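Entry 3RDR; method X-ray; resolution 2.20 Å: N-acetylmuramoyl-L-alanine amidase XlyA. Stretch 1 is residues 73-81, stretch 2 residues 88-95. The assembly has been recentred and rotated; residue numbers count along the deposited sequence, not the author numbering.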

# COMPACT_ATOMS: atom_id res chain seq x y z
N PRO A 73 11.74 -0.78 -1.90
CA PRO A 73 11.96 -1.14 -3.30
C PRO A 73 11.04 -2.33 -3.57
O PRO A 73 10.76 -3.10 -2.66
CB PRO A 73 13.45 -1.51 -3.34
CG PRO A 73 13.69 -2.05 -1.96
CD PRO A 73 12.95 -1.04 -1.09
N LEU A 74 10.58 -2.48 -4.81
CA LEU A 74 9.67 -3.57 -5.12
C LEU A 74 10.26 -4.98 -5.12
O LEU A 74 9.54 -5.96 -5.34
CB LEU A 74 8.97 -3.30 -6.46
CG LEU A 74 8.23 -1.95 -6.50
CD1 LEU A 74 7.34 -1.90 -7.73
CD2 LEU A 74 7.39 -1.77 -5.23
N ASN A 75 11.56 -5.10 -4.87
CA ASN A 75 12.19 -6.43 -4.81
C ASN A 75 12.39 -6.87 -3.36
O ASN A 75 13.08 -7.85 -3.10
CB ASN A 75 13.53 -6.45 -5.57
CG ASN A 75 14.46 -5.31 -5.17
OD1 ASN A 75 14.72 -5.08 -4.00
ND2 ASN A 75 14.97 -4.61 -6.17
N GLU A 76 11.76 -6.15 -2.44
CA GLU A 76 11.83 -6.45 -1.00
C GLU A 76 10.41 -6.51 -0.42
O GLU A 76 9.50 -5.87 -0.93
CB GLU A 76 12.62 -5.37 -0.26
CG GLU A 76 14.13 -5.52 -0.35
CD GLU A 76 14.86 -4.44 0.44
OE1 GLU A 76 14.33 -3.99 1.48
OE2 GLU A 76 15.98 -4.05 0.04
N ASN A 77 10.24 -7.28 0.65
CA ASN A 77 8.93 -7.40 1.30
C ASN A 77 8.74 -6.36 2.38
O ASN A 77 9.67 -5.66 2.78
CB ASN A 77 8.78 -8.79 1.94
CG ASN A 77 9.51 -8.88 3.28
OD1 ASN A 77 10.73 -8.74 3.35
ND2 ASN A 77 8.75 -9.12 4.35
N GLY A 78 7.50 -6.26 2.87
CA GLY A 78 7.18 -5.34 3.94
C GLY A 78 6.40 -6.14 4.95
O GLY A 78 6.03 -7.27 4.67
N TRP A 79 6.16 -5.58 6.13
CA TRP A 79 5.38 -6.27 7.16
C TRP A 79 4.05 -5.52 7.21
O TRP A 79 3.96 -4.48 7.85
CB TRP A 79 6.06 -6.16 8.53
CG TRP A 79 7.36 -6.92 8.66
CD1 TRP A 79 8.50 -6.48 9.27
CD2 TRP A 79 7.62 -8.27 8.24
NE1 TRP A 79 9.45 -7.47 9.26
CE2 TRP A 79 8.94 -8.57 8.63
CE3 TRP A 79 6.87 -9.24 7.57
CZ2 TRP A 79 9.53 -9.82 8.38
CZ3 TRP A 79 7.45 -10.48 7.32
CH2 TRP A 79 8.77 -10.75 7.72
N HIS A 80 3.01 -6.05 6.56
CA HIS A 80 1.73 -5.35 6.54
C HIS A 80 0.48 -6.20 6.41
O HIS A 80 -0.60 -5.76 6.80
CB HIS A 80 1.75 -4.34 5.39
CG HIS A 80 1.97 -4.97 4.05
ND1 HIS A 80 0.93 -5.42 3.26
CD2 HIS A 80 3.11 -5.31 3.40
CE1 HIS A 80 1.42 -6.01 2.18
NE2 HIS A 80 2.74 -5.95 2.24
N ALA A 81 0.62 -7.41 5.87
CA ALA A 81 -0.52 -8.30 5.65
C ALA A 81 -0.97 -9.11 6.87
O ALA A 81 -2.09 -9.62 6.89
CB ALA A 81 -0.22 -9.24 4.49
N GLY A 88 1.05 -12.74 1.61
CA GLY A 88 0.68 -11.35 1.82
C GLY A 88 1.93 -10.54 2.11
O GLY A 88 2.23 -9.56 1.43
N ASN A 89 2.65 -10.95 3.14
CA ASN A 89 3.88 -10.26 3.51
C ASN A 89 5.06 -10.56 2.59
O ASN A 89 5.79 -9.65 2.20
CB ASN A 89 4.28 -10.60 4.95
CG ASN A 89 3.48 -9.82 5.97
OD1 ASN A 89 3.02 -8.71 5.71
ND2 ASN A 89 3.32 -10.39 7.16
N ARG A 90 5.23 -11.82 2.23
CA ARG A 90 6.37 -12.23 1.40
C ARG A 90 6.21 -12.25 -0.11
O ARG A 90 7.19 -12.48 -0.83
CB ARG A 90 6.87 -13.60 1.88
CG ARG A 90 7.29 -13.63 3.36
CD ARG A 90 8.54 -12.78 3.63
NE ARG A 90 9.72 -13.31 2.95
CZ ARG A 90 10.46 -14.32 3.40
NH1 ARG A 90 10.16 -14.93 4.54
NH2 ARG A 90 11.51 -14.74 2.70
N ALA A 91 5.01 -12.01 -0.62
CA ALA A 91 4.82 -12.04 -2.07
C ALA A 91 3.81 -11.03 -2.60
O ALA A 91 3.13 -11.29 -3.59
CB ALA A 91 4.42 -13.45 -2.53
N SER A 92 3.69 -9.88 -1.95
CA SER A 92 2.77 -8.87 -2.46
C SER A 92 3.27 -7.47 -2.20
O SER A 92 4.07 -7.23 -1.29
CB SER A 92 1.37 -9.04 -1.83
OG SER A 92 1.25 -8.37 -0.58
N ILE A 93 2.81 -6.55 -3.03
CA ILE A 93 3.16 -5.15 -2.91
C ILE A 93 2.06 -4.50 -2.08
O ILE A 93 0.88 -4.58 -2.44
CB ILE A 93 3.22 -4.47 -4.29
CG1 ILE A 93 4.29 -5.14 -5.15
CG2 ILE A 93 3.51 -2.98 -4.13
CD1 ILE A 93 4.32 -4.65 -6.59
N GLY A 94 2.43 -3.91 -0.95
CA GLY A 94 1.46 -3.27 -0.09
C GLY A 94 1.22 -1.81 -0.44
O GLY A 94 2.18 -1.03 -0.60
N ILE A 95 -0.05 -1.43 -0.56
CA ILE A 95 -0.44 -0.06 -0.88
C ILE A 95 -1.41 0.51 0.15
O ILE A 95 -2.42 -0.11 0.49
CB ILE A 95 -1.14 0.05 -2.27
CG1 ILE A 95 -0.19 -0.38 -3.39
CG2 ILE A 95 -1.56 1.49 -2.53
CD1 ILE A 95 -0.01 -1.87 -3.50
O HOH W 1 5.18 -7.34 1.22

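Stretch 2 runs from a helix into a strand. Stretch 1 has no regular helix or strand, and it packs along this transition.

Gly88 lies against Ala81. Ala81 CB is 3.5 Å from Gly88 C, and the CA-to-CB bond of Ala81 points toward stretch 2. There is no room for a side chain at Gly88: an ideal CB there would sit 2.5 Å from Ala81 CB. Gly88 O accepts a hydrogen bond from Ser92 OG at 2.5 Å, within the same stretch. This ties the helix to the strand that follows.

Asn89 has the largest area covered by the other stretch of any residue in the contact. Its CA-to-CB bond points sideways, but the end of the side chain comes nearer. Asn89 OD1 accepts two backbone hydrogen bonds, from His80 N at 2.8 Å and from Ala81 N at 2.7 Å. Both are close to straight, at 161° and 156°. One carbonyl oxygen thus satisfies two successive amides of a segment without regular structure. The same OD1 lies over one face of the His80 ring. Asn89 ND2 is at the edge of the Trp79 ring, 3.8 Å from Trp79 CE3, and is hydrogen-bonded elsewhere in the structure.

The backbone oxygen of Asn89 faces stretch 1 as well. Asn89 O is 3.1 Å from Asn77 CB. Asn89 O is also 3.4 Å from Gly78 O, but both atoms are acceptors and no hydrogen bond forms. Water 1 serves this oxygen instead, donating to Asn89 O at 2.6 Å and to Ser92 O at 2.7 Å. Water 1 accepts from Gly78 N at 3.0 Å and also bonds His80 NE2 at 3.0 Å. The water therefore joins the two stretches through four partners.

Arg90 points its CA-to-CB bond away, yet its side chain folds back. Arg90 CD comes within 3.7 Å of Asn77 ND2. Ala91 makes no contact with stretch 1.

Ser92 OG lies at the edge of the His80 ring, 3.6 Å from His80 CE1.

Ile93 meets Leu74 in an apolar contact, with Ile93 CG2 4.2 Å from Leu74 CD2. Both CA-to-CB bonds point sideways, and the side-chain ends close the gap.

Gly94 CA packs over the His80 face opposite Asn89 OD1. This CH-pi contact places Gly94 CA 3.9 Å from the centroid of the His80 ring. An ideal CB on Gly94 would be 2.8 Å from His80 CE1, a clash, so glycine permits the close approach. Ile95 lies beyond the contact.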